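Local structure of phosphate-binding protein PstS 2 (Streptococcus pneumoniae, 4H1X) at residues Pro105-Trp110 against Arg212-Glu217; Thr147-Gln152 against Lys179-Val184; Val109-Leu114 against Thr198-Lys203. The protein probably serves as the solute-binding component of the PstSACB ABC transporter, capturing phosphate for import into the cell. All blocks are in the same frame, centred on the assembly; numbering follows the deposited sequence. Where two conformers were deposited one is given.

Contact 1. Residues Pro105-Trp110 against Arg212-Glu217; sequences PFNIVW and RELTPE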
ATOM      1  N   PRO A 105      -3.380   2.893  -4.541  1.00 11.52           N
ATOM      2  CA  PRO A 105      -2.324   2.841  -5.552  1.00 10.21           C
ATOM      3  C   PRO A 105      -0.970   3.198  -4.958  1.00 13.58           C
ATOM      4  O   PRO A 105      -0.894   3.979  -3.986  1.00 13.40           O
ATOM      5  CB  PRO A 105      -2.765   3.912  -6.554  1.00 12.58           C
ATOM      6  CG  PRO A 105      -3.465   4.958  -5.696  1.00 16.89           C
ATOM      7  CD  PRO A 105      -4.106   4.189  -4.558  1.00 13.13           C
ATOM      8  N   PHE A 106       0.098   2.647  -5.553  1.00 10.00           N
ATOM      9  CA  PHE A 106       1.456   3.090  -5.296  1.00  9.37           C
ATOM     10  C   PHE A 106       1.841   3.896  -6.519  1.00 14.95           C
ATOM     11  O   PHE A 106       2.080   3.326  -7.598  1.00 14.14           O
ATOM     12  CB  PHE A 106       2.433   1.949  -5.039  1.00  9.98           C
ATOM     13  CG  PHE A 106       2.383   1.265  -3.692  1.00 10.49           C
ATOM     14  CD1 PHE A 106       1.433   1.633  -2.736  1.00 11.61           C
ATOM     15  CD2 PHE A 106       3.340   0.315  -3.345  1.00 13.76           C
ATOM     16  CE1 PHE A 106       1.431   1.041  -1.463  1.00 13.20           C
ATOM     17  CE2 PHE A 106       3.332  -0.278  -2.072  1.00 16.20           C
ATOM     18  CZ  PHE A 106       2.360   0.070  -1.153  1.00 13.42           C
ATOM     19  N   ASN A 107       1.717   5.218  -6.393  1.00 10.04           N
ATOM     20  CA  ASN A 107       2.033   6.136  -7.468  1.00  9.78           C
ATOM     21  C   ASN A 107       3.455   6.648  -7.376  1.00 12.80           C
ATOM     22  O   ASN A 107       3.963   6.924  -6.284  1.00 10.57           O
ATOM     23  CB  ASN A 107       1.088   7.352  -7.413  1.00  7.24           C
ATOM     24  CG  ASN A 107      -0.302   7.040  -7.892  1.00 21.13           C
ATOM     25  OD1 ASN A 107      -0.494   6.368  -8.903  1.00 13.05           O
ATOM     26  ND2 ASN A 107      -1.294   7.508  -7.175  1.00 13.11           N
ATOM     27  N   ILE A 108       4.044   6.840  -8.541  1.00 11.52           N
ATOM     28  CA  ILE A 108       5.283   7.582  -8.754  1.00 11.18           C
ATOM     29  C   ILE A 108       4.849   8.872  -9.466  1.00 12.01           C
ATOM     30  O   ILE A 108       3.858   8.869 -10.229  1.00 11.23           O
ATOM     31  CB  ILE A 108       6.377   6.807  -9.521  1.00 13.71           C
ATOM     32  CG1 ILE A 108       5.883   6.360 -10.932  1.00 14.55           C
ATOM     33  CG2 ILE A 108       6.905   5.654  -8.669  1.00 15.11           C
ATOM     34  CD1 ILE A 108       6.921   5.892 -11.859  1.00 21.34           C
ATOM     35  N   VAL A 109       5.511   9.981  -9.150  1.00  9.11           N
ATOM     36  CA  VAL A 109       5.172  11.275  -9.720  1.00 10.32           C
ATOM     37  C   VAL A 109       6.453  11.916 -10.229  1.00 10.57           C
ATOM     38  O   VAL A 109       7.509  11.706  -9.639  1.00  8.08           O
ATOM     39  CB  VAL A 109       4.411  12.219  -8.746  1.00 16.11           C
ATOM     40  CG1 VAL A 109       3.153  11.555  -8.187  1.00 16.90           C
ATOM     41  CG2 VAL A 109       5.299  12.684  -7.597  1.00 16.66           C
ATOM     42  N   TRP A 110       6.343  12.688 -11.301  1.00  8.66           N
ATOM     43  CA  TRP A 110       7.481  13.415 -11.863  1.00  9.12           C
ATOM     44  C   TRP A 110       6.975  14.680 -12.558  1.00 12.83           C
ATOM     45  O   TRP A 110       5.760  14.822 -12.788  1.00 11.35           O
ATOM     46  CB  TRP A 110       8.285  12.528 -12.835  1.00  9.06           C
ATOM     47  CG  TRP A 110       7.543  12.125 -14.070  1.00 11.38           C
ATOM     48  CD1 TRP A 110       7.509  12.785 -15.265  1.00 14.81           C
ATOM     49  CD2 TRP A 110       6.825  10.909 -14.261  1.00 12.50           C
ATOM     50  NE1 TRP A 110       6.812  12.050 -16.192  1.00 15.17           N
ATOM     51  CE2 TRP A 110       6.388  10.886 -15.606  1.00 17.20           C
ATOM     52  CE3 TRP A 110       6.515   9.824 -13.427  1.00 14.51           C
ATOM     53  CZ2 TRP A 110       5.625   9.826 -16.131  1.00 17.27           C
ATOM     54  CZ3 TRP A 110       5.754   8.779 -13.944  1.00 16.03           C
ATOM     55  CH2 TRP A 110       5.310   8.792 -15.275  1.00 16.92           C
ATOM     56  N   ARG A 212      -1.347   7.127  -2.495  1.00 10.74           N
ATOM     57  CA  ARG A 212      -2.758   7.531  -2.520  1.00 10.67           C
ATOM     58  C   ARG A 212      -3.004   8.346  -3.765  1.00 14.22           C
ATOM     59  O   ARG A 212      -2.049   8.667  -4.478  1.00 12.99           O
ATOM     60  CB  ARG A 212      -3.082   8.390  -1.270  1.00 13.46           C
ATOM     61  CG  ARG A 212      -2.173   9.613  -1.102  1.00 18.11           C
ATOM     62  CD  ARG A 212      -2.644  10.611  -0.047  1.00 22.48           C
ATOM     63  NE  ARG A 212      -1.638  11.642   0.257  1.00 17.49           N
ATOM     64  CZ  ARG A 212      -1.393  12.708  -0.509  1.00 27.45           C
ATOM     65  NH1 ARG A 212      -2.062  12.890  -1.639  1.00 16.02           N
ATOM     66  NH2 ARG A 212      -0.468  13.600  -0.149  1.00 14.99           N
ATOM     67  N   GLU A 213      -4.260   8.706  -4.018  1.00 12.84           N
ATOM     68  CA  GLU A 213      -4.574   9.574  -5.146  0.50 12.73           C
ATOM     69  C   GLU A 213      -4.016  10.962  -4.828  1.00 15.18           C
ATOM     70  O   GLU A 213      -3.929  11.331  -3.649  1.00 15.20           O
ATOM     71  CB  GLU A 213      -6.102   9.608  -5.377  0.50 14.52           C
ATOM     72  CG  GLU A 213      -6.537  10.199  -6.710  0.50 22.61           C
ATOM     73  CD  GLU A 213      -8.036  10.326  -6.929  0.50 36.92           C
ATOM     74  OE1 GLU A 213      -8.813   9.785  -6.109  0.50 26.58           O
ATOM     75  OE2 GLU A 213      -8.434  11.011  -7.899  0.50 26.05           O
ATOM     76  N   LEU A 214      -3.612  11.713  -5.848  1.00 13.05           N
ATOM     77  CA  LEU A 214      -3.121  13.085  -5.632  1.00 13.93           C
ATOM     78  C   LEU A 214      -4.327  14.008  -5.647  1.00 17.68           C
ATOM     79  O   LEU A 214      -5.277  13.744  -6.372  1.00 18.02           O
ATOM     80  CB  LEU A 214      -2.154  13.486  -6.756  1.00 14.62           C
ATOM     81  CG  LEU A 214      -0.679  13.077  -6.611  1.00 17.77           C
ATOM     82  CD1 LEU A 214      -0.502  11.602  -6.861  1.00 18.21           C
ATOM     83  CD2 LEU A 214       0.160  13.837  -7.611  1.00 18.23           C
ATOM     84  N   THR A 215      -4.292  15.088  -4.891  1.00 14.18           N
ATOM     85  CA  THR A 215      -5.366  16.089  -4.917  1.00 13.52           C
ATOM     86  C   THR A 215      -5.223  16.908  -6.192  1.00 16.14           C
ATOM     87  O   THR A 215      -4.107  16.979  -6.729  1.00 15.28           O
ATOM     88  CB  THR A 215      -5.268  17.003  -3.681  1.00 20.35           C
ATOM     89  OG1 THR A 215      -4.093  17.816  -3.786  1.00 16.58           O
ATOM     90  CG2 THR A 215      -5.309  16.234  -2.366  1.00 19.52           C
ATOM     91  N   PRO A 216      -6.270  17.625  -6.646  1.00 15.50           N
ATOM     92  CA  PRO A 216      -6.110  18.486  -7.835  1.00 15.73           C
ATOM     93  C   PRO A 216      -4.935  19.471  -7.672  1.00 21.06           C
ATOM     94  O   PRO A 216      -4.173  19.657  -8.619  1.00 21.52           O
ATOM     95  CB  PRO A 216      -7.449  19.209  -7.921  1.00 18.43           C
ATOM     96  CG  PRO A 216      -8.427  18.236  -7.304  1.00 22.46           C
ATOM     97  CD  PRO A 216      -7.671  17.633  -6.158  1.00 17.90           C
ATOM     98  N   GLU A 217      -4.737  20.048  -6.458  1.00 17.39           N
ATOM     99  CA  GLU A 217      -3.628  20.995  -6.224  1.00 17.68           C
ATOM    100  C   GLU A 217      -2.259  20.283  -6.343  1.00 18.97           C
ATOM    101  O   GLU A 217      -1.332  20.820  -6.966  1.00 17.53           O
ATOM    102  CB  GLU A 217      -3.768  21.676  -4.848  1.00 19.82           C
ATOM    103  CG  GLU A 217      -2.854  22.884  -4.678  1.00 30.60           C
ATOM    104  CD  GLU A 217      -2.907  23.666  -3.372  1.00 59.51           C
ATOM    105  OE1 GLU A 217      -3.928  23.588  -2.650  1.00 50.59           O
ATOM    106  OE2 GLU A 217      -1.932  24.404  -3.099  1.00 54.99           O
TER
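P105 opens the contact by laying its ring against the backbone of R212, CG of P105 lying 3.9 Å from C of R212. F106 next turns away, to the other face of the sheet, where its ring meets F139 and packs on helix 164-180. N107 brings the single direct hydrogen bond between the two segments. Its CG stands anti to the carbonyl carbon (chi1 -75°), which carries the amide to the loop after strand 207-210, and ND2 of N107 donates to O of R212 at 3.0 Å. The bond is bent, with an N-H...O angle of 141°. It runs close to the plane of the N107 amide, but the donor sits well above the carbonyl plane of R212, 50° out of it. I108 again faces helix 164-180. V109 then points back to the loop and meets L214 tip to tip: CG1 of V109 lies 3.8 Å from CD2 of L214 and 3.9 Å from CD1 of L214. That CD1 also lies 4.2 Å from ND2 of N107, so L214 touches both V109 and the N107 amide. R212 and E213 leave the backbone away from the strand; NH1 of R212 donates to O of E213 at 3.2 Å and forms a salt bridge with E218. This is structural packing on one face of the mixed sheet in an α/β lobe of the binding-protein fold. One bent polar tie among apolar contacts joins the loop after strand 207-210 to strand 103-110, with the charged groups directed elsewhere.

Contact 2. Residues Thr147-Gln152 against Lys179-Val184; sequences TEYTSQ and KENPEV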
ATOM      1  N   THR A 147       6.325  -3.197 -22.240  1.00 31.90           N
ATOM      2  CA  THR A 147       7.408  -2.813 -23.157  1.00 29.76           C
ATOM      3  C   THR A 147       8.699  -3.561 -22.802  1.00 29.00           C
ATOM      4  O   THR A 147       8.802  -4.155 -21.722  1.00 24.82           O
ATOM      5  CB  THR A 147       7.635  -1.282 -23.165  1.00 40.46           C
ATOM      6  OG1 THR A 147       8.225  -0.851 -21.930  1.00 42.23           O
ATOM      7  CG2 THR A 147       6.362  -0.490 -23.484  1.00 37.88           C
ATOM      8  N   GLU A 148       9.663  -3.571 -23.738  1.00 24.91           N
ATOM      9  CA  GLU A 148      10.943  -4.216 -23.520  1.00 26.41           C
ATOM     10  C   GLU A 148      11.934  -3.155 -23.047  1.00 30.48           C
ATOM     11  O   GLU A 148      11.830  -1.989 -23.456  1.00 32.98           O
ATOM     12  CB  GLU A 148      11.430  -4.928 -24.812  1.00 28.91           C
ATOM     13  CG  GLU A 148      12.688  -5.785 -24.656  1.00 43.28           C
ATOM     14  CD  GLU A 148      12.698  -6.851 -23.569  1.00 73.49           C
ATOM     15  OE1 GLU A 148      11.665  -7.538 -23.387  1.00 80.24           O
ATOM     16  OE2 GLU A 148      13.758  -7.017 -22.920  1.00 58.34           O
ATOM     17  N   TYR A 149      12.837  -3.548 -22.143  1.00 23.85           N
ATOM     18  CA  TYR A 149      13.923  -2.703 -21.632  1.00 21.68           C
ATOM     19  C   TYR A 149      15.287  -3.294 -22.013  1.00 28.60           C
ATOM     20  O   TYR A 149      15.540  -4.470 -21.741  1.00 29.67           O
ATOM     21  CB  TYR A 149      13.858  -2.543 -20.087  1.00 18.53           C
ATOM     22  CG  TYR A 149      14.971  -1.668 -19.537  1.00 15.66           C
ATOM     23  CD1 TYR A 149      14.850  -0.281 -19.520  1.00 15.32           C
ATOM     24  CD2 TYR A 149      16.155  -2.226 -19.061  1.00 16.85           C
ATOM     25  CE1 TYR A 149      15.886   0.534 -19.059  1.00 16.06           C
ATOM     26  CE2 TYR A 149      17.206  -1.425 -18.616  1.00 17.25           C
ATOM     27  CZ  TYR A 149      17.066  -0.044 -18.614  1.00 20.27           C
ATOM     28  OH  TYR A 149      18.097   0.740 -18.170  1.00 20.68           O
ATOM     29  N   THR A 150      16.193  -2.457 -22.535  1.00 28.27           N
ATOM     30  CA  THR A 150      17.594  -2.803 -22.815  1.00 28.86           C
ATOM     31  C   THR A 150      18.462  -1.742 -22.119  1.00 30.33           C
ATOM     32  O   THR A 150      18.242  -0.539 -22.318  1.00 26.32           O
ATOM     33  CB  THR A 150      17.870  -2.943 -24.333  1.00 40.23           C
ATOM     34  OG1 THR A 150      17.127  -4.064 -24.828  1.00 38.99           O
ATOM     35  CG2 THR A 150      19.367  -3.135 -24.651  1.00 39.68           C
ATOM     36  N   SER A 151      19.438  -2.179 -21.300  1.00 28.50           N
ATOM     37  CA  SER A 151      20.290  -1.219 -20.575  1.00 29.05           C
ATOM     38  C   SER A 151      21.140  -0.338 -21.502  1.00 35.36           C
ATOM     39  O   SER A 151      21.661  -0.813 -22.515  1.00 35.47           O
ATOM     40  CB  SER A 151      21.207  -1.931 -19.587  1.00 33.31           C
ATOM     41  OG  SER A 151      21.988  -0.980 -18.877  1.00 37.88           O
ATOM     42  N   GLN A 152      21.274   0.948 -21.135  1.00 33.14           N
ATOM     43  CA  GLN A 152      22.096   1.940 -21.855  1.00 33.63           C
ATOM     44  C   GLN A 152      23.425   2.090 -21.105  1.00 39.22           C
ATOM     45  O   GLN A 152      24.309   2.840 -21.542  1.00 37.77           O
ATOM     46  CB  GLN A 152      21.375   3.313 -21.983  1.00 34.30           C
ATOM     47  CG  GLN A 152      19.862   3.229 -22.257  1.00 42.11           C
ATOM     48  CD  GLN A 152      19.238   4.498 -22.800  1.00 63.51           C
ATOM     49  OE1 GLN A 152      19.523   5.617 -22.360  1.00 54.96           O
ATOM     50  NE2 GLN A 152      18.308   4.343 -23.738  1.00 62.28           N
ATOM     51  N   LYS A 179      21.423  -3.610 -11.323  1.00 17.84           N
ATOM     52  CA  LYS A 179      22.034  -4.835 -11.847  1.00 18.82           C
ATOM     53  C   LYS A 179      22.348  -4.603 -13.345  1.00 24.68           C
ATOM     54  O   LYS A 179      23.402  -5.005 -13.827  1.00 24.28           O
ATOM     55  CB  LYS A 179      21.085  -6.036 -11.630  1.00 19.17           C
ATOM     56  CG  LYS A 179      21.751  -7.374 -11.956  1.00 29.41           C
ATOM     57  CD  LYS A 179      20.745  -8.503 -12.012  1.00 31.58           C
ATOM     58  CE  LYS A 179      21.432  -9.828 -12.247  1.00 51.59           C
ATOM     59  NZ  LYS A 179      20.484 -10.967 -12.128  1.00 64.22           N
ATOM     60  N   GLU A 180      21.426  -3.893 -14.042  1.00 21.37           N
ATOM     61  CA  GLU A 180      21.547  -3.568 -15.464  0.50 21.32           C
ATOM     62  C   GLU A 180      22.382  -2.309 -15.690  1.00 22.69           C
ATOM     63  O   GLU A 180      22.954  -2.148 -16.761  1.00 21.29           O
ATOM     64  CB  GLU A 180      20.149  -3.372 -16.095  0.50 22.81           C
ATOM     65  CG  GLU A 180      19.290  -4.632 -16.152  0.50 33.67           C
ATOM     66  CD  GLU A 180      19.626  -5.683 -17.197  0.50 59.92           C
ATOM     67  OE1 GLU A 180      20.470  -5.417 -18.084  0.50 54.35           O
ATOM     68  OE2 GLU A 180      19.012  -6.773 -17.144  0.50 60.32           O
ATOM     69  N   ASN A 181      22.418  -1.400 -14.702  1.00 17.24           N
ATOM     70  CA  ASN A 181      23.123  -0.118 -14.771  1.00 16.17           C
ATOM     71  C   ASN A 181      24.027   0.057 -13.543  1.00 19.67           C
ATOM     72  O   ASN A 181      23.701   0.843 -12.642  1.00 17.97           O
ATOM     73  CB  ASN A 181      22.077   1.003 -14.854  1.00 16.58           C
ATOM     74  CG  ASN A 181      21.245   0.945 -16.111  1.00 26.35           C
ATOM     75  OD1 ASN A 181      21.682   1.356 -17.185  1.00 18.91           O
ATOM     76  ND2 ASN A 181      20.049   0.401 -16.011  1.00 16.99           N
ATOM     77  N   PRO A 182      25.174  -0.674 -13.484  1.00 20.29           N
ATOM     78  CA  PRO A 182      26.019  -0.631 -12.275  1.00 20.81           C
ATOM     79  C   PRO A 182      26.605   0.735 -11.895  1.00 24.64           C
ATOM     80  O   PRO A 182      26.975   0.891 -10.724  1.00 27.65           O
ATOM     81  CB  PRO A 182      27.152  -1.628 -12.586  1.00 23.35           C
ATOM     82  CG  PRO A 182      27.121  -1.816 -14.057  1.00 28.24           C
ATOM     83  CD  PRO A 182      25.676  -1.689 -14.434  1.00 23.10           C
ATOM     84  N   GLU A 183      26.694   1.700 -12.826  1.00 19.12           N
ATOM     85  CA  GLU A 183      27.259   3.025 -12.499  1.00 18.69           C
ATOM     86  C   GLU A 183      26.178   4.078 -12.181  1.00 22.31           C
ATOM     87  O   GLU A 183      26.452   5.285 -12.208  1.00 24.63           O
ATOM     88  CB  GLU A 183      28.193   3.498 -13.614  1.00 20.60           C
ATOM     89  CG  GLU A 183      29.434   2.615 -13.628  1.00 30.13           C
ATOM     90  CD  GLU A 183      30.558   2.984 -14.574  1.00 52.16           C
ATOM     91  OE1 GLU A 183      30.286   3.222 -15.774  1.00 34.69           O
ATOM     92  OE2 GLU A 183      31.728   2.953 -14.127  1.00 44.65           O
ATOM     93  N   VAL A 184      24.956   3.616 -11.887  1.00 17.12           N
ATOM     94  CA  VAL A 184      23.838   4.473 -11.484  1.00 15.96           C
ATOM     95  C   VAL A 184      23.633   4.328  -9.997  1.00 21.21           C
ATOM     96  O   VAL A 184      23.537   3.199  -9.516  1.00 20.81           O
ATOM     97  CB  VAL A 184      22.519   4.181 -12.246  1.00 18.20           C
ATOM     98  CG1 VAL A 184      21.321   4.891 -11.584  1.00 17.87           C
ATOM     99  CG2 VAL A 184      22.636   4.605 -13.696  1.00 17.43           C
TER
HETATM  100  O   HOH W   1      19.890  -4.923 -20.667  1.00 37.62           O
HETATM  101  O   HOH W   2      20.404   2.392 -19.007  1.00 34.73           O
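Y149 and S151 both hold their first torsion anti to the backbone N (chi1 -180° for Y149), which sends the phenol and the hydroxyl to the turn after helix 164-180, while N181 CG stands anti to the carbonyl carbon (chi1 -64°) and reaches back. Y149 and N181 meet tip to tip, their ring and amide planes 73° apart. ND2 of N181 donates a fairly straight bond of 2.9 Å to OH of Y149, lying near the plane of the tyrosine ring. OG of S151 sits 2.6 Å from O of E180 and 2.9 Å from OD1 of N181, two acceptors that compete for its one proton. Water extends the grip. One molecule accepts from N of S151 and donates to OE1 of E180 at 2.7 Å; another accepts from N of Q152 and donates to OD1 of N181 at 2.5 Å. Further bonds tie OH of Y149 to D120, OG of S151 to H153, and the N181 amide to Y177 and L154. The contact packs the connection into strand 155-162 onto the helix-to-strand turn of a beta-alpha-beta unit, in which helix 164-180 links parallel strands 155-162 and 183-190, with F124 of helix 116-126 edge-to-face with Y149 and helix 128-136 alongside.

Contact 3. Residues Val109-Leu114 against Thr198-Lys203; sequences VWSSNL and TAVKEK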
ATOM      1  N   VAL A 109       5.511   9.981  -9.150  1.00  9.11           N
ATOM      2  CA  VAL A 109       5.172  11.275  -9.720  1.00 10.32           C
ATOM      3  C   VAL A 109       6.453  11.916 -10.229  1.00 10.57           C
ATOM      4  O   VAL A 109       7.509  11.706  -9.639  1.00  8.08           O
ATOM      5  CB  VAL A 109       4.411  12.219  -8.746  1.00 16.11           C
ATOM      6  CG1 VAL A 109       3.153  11.555  -8.187  1.00 16.90           C
ATOM      7  CG2 VAL A 109       5.299  12.684  -7.597  1.00 16.66           C
ATOM      8  N   TRP A 110       6.343  12.688 -11.301  1.00  8.66           N
ATOM      9  CA  TRP A 110       7.481  13.415 -11.863  1.00  9.12           C
ATOM     10  C   TRP A 110       6.975  14.680 -12.558  1.00 12.83           C
ATOM     11  O   TRP A 110       5.760  14.822 -12.788  1.00 11.35           O
ATOM     12  CB  TRP A 110       8.285  12.528 -12.835  1.00  9.06           C
ATOM     13  CG  TRP A 110       7.543  12.125 -14.070  1.00 11.38           C
ATOM     14  CD1 TRP A 110       7.509  12.785 -15.265  1.00 14.81           C
ATOM     15  CD2 TRP A 110       6.825  10.909 -14.261  1.00 12.50           C
ATOM     16  NE1 TRP A 110       6.812  12.050 -16.192  1.00 15.17           N
ATOM     17  CE2 TRP A 110       6.388  10.886 -15.606  1.00 17.20           C
ATOM     18  CE3 TRP A 110       6.515   9.824 -13.427  1.00 14.51           C
ATOM     19  CZ2 TRP A 110       5.625   9.826 -16.131  1.00 17.27           C
ATOM     20  CZ3 TRP A 110       5.754   8.779 -13.944  1.00 16.03           C
ATOM     21  CH2 TRP A 110       5.310   8.792 -15.275  1.00 16.92           C
ATOM     22  N   SER A 111       7.908  15.577 -12.911  1.00  8.73           N
ATOM     23  CA  SER A 111       7.562  16.806 -13.607  1.00  9.77           C
ATOM     24  C   SER A 111       8.371  16.881 -14.892  1.00 12.86           C
ATOM     25  O   SER A 111       9.104  15.931 -15.229  1.00 12.48           O
ATOM     26  CB  SER A 111       7.895  17.993 -12.714  1.00 11.94           C
ATOM     27  OG  SER A 111       9.308  18.088 -12.591  1.00 13.90           O
ATOM     28  N   SER A 112       8.288  18.032 -15.567  1.00 10.46           N
ATOM     29  CA  SER A 112       9.050  18.325 -16.764  1.00 10.72           C
ATOM     30  C   SER A 112      10.558  18.345 -16.430  1.00 13.63           C
ATOM     31  O   SER A 112      11.381  18.279 -17.336  1.00 13.96           O
ATOM     32  CB  SER A 112       8.594  19.654 -17.359  1.00 11.61           C
ATOM     33  OG  SER A 112       8.802  20.736 -16.463  1.00 15.91           O
ATOM     34  N   ASN A 113      10.906  18.399 -15.124  1.00 10.09           N
ATOM     35  CA  ASN A 113      12.310  18.376 -14.658  1.00 10.52           C
ATOM     36  C   ASN A 113      12.950  16.964 -14.727  1.00 14.74           C
ATOM     37  O   ASN A 113      14.176  16.838 -14.547  1.00 14.66           O
ATOM     38  CB  ASN A 113      12.385  18.890 -13.208  1.00 13.73           C
ATOM     39  CG  ASN A 113      13.808  19.030 -12.697  1.00 16.64           C
ATOM     40  OD1 ASN A 113      14.649  19.669 -13.333  1.00 18.37           O
ATOM     41  ND2 ASN A 113      14.124  18.318 -11.630  1.00 11.84           N
ATOM     42  N   LEU A 114      12.142  15.912 -14.994  1.00 12.03           N
ATOM     43  CA  LEU A 114      12.633  14.530 -15.008  1.00 10.63           C
ATOM     44  C   LEU A 114      13.779  14.335 -16.016  1.00 14.16           C
ATOM     45  O   LEU A 114      13.591  14.441 -17.233  1.00 12.75           O
ATOM     46  CB  LEU A 114      11.498  13.516 -15.269  1.00  9.26           C
ATOM     47  CG  LEU A 114      11.944  12.061 -15.099  1.00 11.67           C
ATOM     48  CD1 LEU A 114      12.258  11.772 -13.659  1.00 11.13           C
ATOM     49  CD2 LEU A 114      10.855  11.102 -15.600  1.00 14.49           C
ATOM     50  N   THR A 198       6.235  17.651  -2.889  1.00 12.53           N
ATOM     51  CA  THR A 198       6.947  18.923  -2.704  1.00 12.11           C
ATOM     52  C   THR A 198       8.390  18.824  -3.268  1.00 15.00           C
ATOM     53  O   THR A 198       8.819  19.726  -3.991  1.00 13.19           O
ATOM     54  CB  THR A 198       6.917  19.316  -1.239  1.00 15.63           C
ATOM     55  OG1 THR A 198       5.555  19.572  -0.870  1.00 15.63           O
ATOM     56  CG2 THR A 198       7.770  20.551  -0.937  1.00 17.92           C
ATOM     57  N   ALA A 199       9.097  17.710  -2.981  1.00 11.97           N
ATOM     58  CA  ALA A 199      10.479  17.492  -3.420  1.00 11.51           C
ATOM     59  C   ALA A 199      10.557  17.491  -4.938  1.00 13.94           C
ATOM     60  O   ALA A 199      11.463  18.109  -5.494  1.00 13.74           O
ATOM     61  CB  ALA A 199      11.013  16.180  -2.855  1.00 12.98           C
ATOM     62  N   VAL A 200       9.563  16.885  -5.616  1.00  9.61           N
ATOM     63  CA  VAL A 200       9.566  16.851  -7.084  1.00 10.57           C
ATOM     64  C   VAL A 200       9.361  18.283  -7.623  1.00 13.21           C
ATOM     65  O   VAL A 200      10.107  18.718  -8.490  1.00 14.01           O
ATOM     66  CB  VAL A 200       8.515  15.861  -7.656  1.00 12.76           C
ATOM     67  CG1 VAL A 200       8.326  16.053  -9.160  1.00 12.92           C
ATOM     68  CG2 VAL A 200       8.900  14.417  -7.359  1.00 12.40           C
ATOM     69  N   LYS A 201       8.390  19.007  -7.084  1.00 14.04           N
ATOM     70  CA  LYS A 201       8.101  20.375  -7.538  1.00 14.16           C
ATOM     71  C   LYS A 201       9.279  21.326  -7.269  1.00 19.69           C
ATOM     72  O   LYS A 201       9.608  22.134  -8.137  1.00 19.90           O
ATOM     73  CB  LYS A 201       6.824  20.907  -6.882  1.00 15.31           C
ATOM     74  CG  LYS A 201       5.596  20.093  -7.262  1.00 14.59           C
ATOM     75  CD  LYS A 201       4.321  20.774  -6.800  1.00 17.18           C
ATOM     76  CE  LYS A 201       3.136  20.004  -7.328  1.00 19.71           C
ATOM     77  NZ  LYS A 201       1.871  20.748  -7.115  1.00 19.09           N
ATOM     78  N   GLU A 202       9.956  21.170  -6.115  1.00 18.25           N
ATOM     79  CA  GLU A 202      11.116  21.975  -5.702  1.00 18.63           C
ATOM     80  C   GLU A 202      12.424  21.531  -6.388  1.00 21.98           C
ATOM     81  O   GLU A 202      13.447  22.204  -6.246  1.00 21.36           O
ATOM     82  CB  GLU A 202      11.272  21.948  -4.179  1.00 20.16           C
ATOM     83  CG  GLU A 202      10.181  22.760  -3.499  1.00 27.20           C
ATOM     84  CD  GLU A 202      10.265  22.930  -1.995  1.00 55.15           C
ATOM     85  OE1 GLU A 202      11.228  22.421  -1.375  1.00 48.06           O
ATOM     86  OE2 GLU A 202       9.346  23.570  -1.431  1.00 55.42           O
ATOM     87  N   LYS A 203      12.362  20.455  -7.189  1.00 16.27           N
ATOM     88  CA  LYS A 203      13.448  19.874  -7.982  1.00 16.62           C
ATOM     89  C   LYS A 203      14.552  19.279  -7.089  1.00 21.12           C
ATOM     90  O   LYS A 203      15.691  19.176  -7.543  1.00 22.72           O
ATOM     91  CB  LYS A 203      14.027  20.907  -8.992  1.00 18.37           C
ATOM     92  CG  LYS A 203      13.004  21.491  -9.953  1.00 24.18           C
ATOM     93  CD  LYS A 203      13.685  22.392 -10.981  1.00 32.50           C
ATOM     94  CE  LYS A 203      12.733  23.284 -11.720  1.00 45.93           C
ATOM     95  NZ  LYS A 203      13.436  24.062 -12.776  1.00 59.41           N
TER
HETATM   96  O   HOH W   3       9.657  20.131 -10.874  1.00 15.74           O
HETATM   97  O   HOH W   4      11.787  17.120 -10.034  1.00 12.46           O
HETATM   98  O   HOH W   5      16.758  18.472 -10.129  0.50 16.99           O
HETATM   99  O   HOH W   6      13.482  21.858 -15.065  1.00 41.46           O
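A strand end and the beta turn after it pack here against the last turn of helix 193-202, on one face of the mixed sheet in an α/β lobe of the binding-protein fold. It is structural packing, with an apolar centre built round one valine and a water-bridged polar margin; no direct hydrogen bond joins the segments. V200 carries the apolar contact. Its CG1 is anti to the backbone N (chi1 168°), and this methyl touches the strand backbone, 3.9 Å from CA of W110 and close to N of S111. The other methyl, CG2 of V200, crosses V109 obliquely at 4.0 Å from CG2 of V109. W110 leaves the backbone away from the helix; CD2 of L114 lies over one face of its indole, 3.7 Å above the plane and offset towards the rim.

Beyond the valine, a type I turn from S111 to L114 is braced by an ST turn, with OG of S111 accepting from N of N113 at 3.0 Å. N113, its CG anti to the backbone N, swings its amide across the extended chain of K203, so that ND2 of N113 lies 3.7 Å from CB of K203. K203 ends the helix in a Schellman motif with positive phi (67°), and O of V200 accepts from N of K203. Two waters donate to that same carbonyl, one linking it to OG of S111 and one to ND2 of N113. A third joins ND2 of N113 to O of K203, and a fourth joins OD1 of N113 to NZ of K203.

L222 packs on S111 and V200, V109 also packs on V210 of strand 207-210, W110 touches T223 of strand 223-236, and L114 packs on Q119 and I122 of helix 116-126.

How the contacts relate
Contacts 1 and 3 share V109 and W110 and use successive parts of strand 103-110, contact 3 its end and the turn beyond. All three are partly buried: N107, V109 and L214 are buried in contact 1, V109 and V200 in contact 3, Y149 and N181 in contact 2. The centre of contact 1 lies about 13 Å from the centre of the chain, that of contact 3 about 22 Å and that of contact 2 about 26 Å. Outward, one direct amide bond gives way to water bridges in contact 3 and to direct bonds plus waters in contact 2. K201 NZ weakly bonds E217 O between contacts 1 and 3; contact 2 touches neither, though it reaches the same sheet.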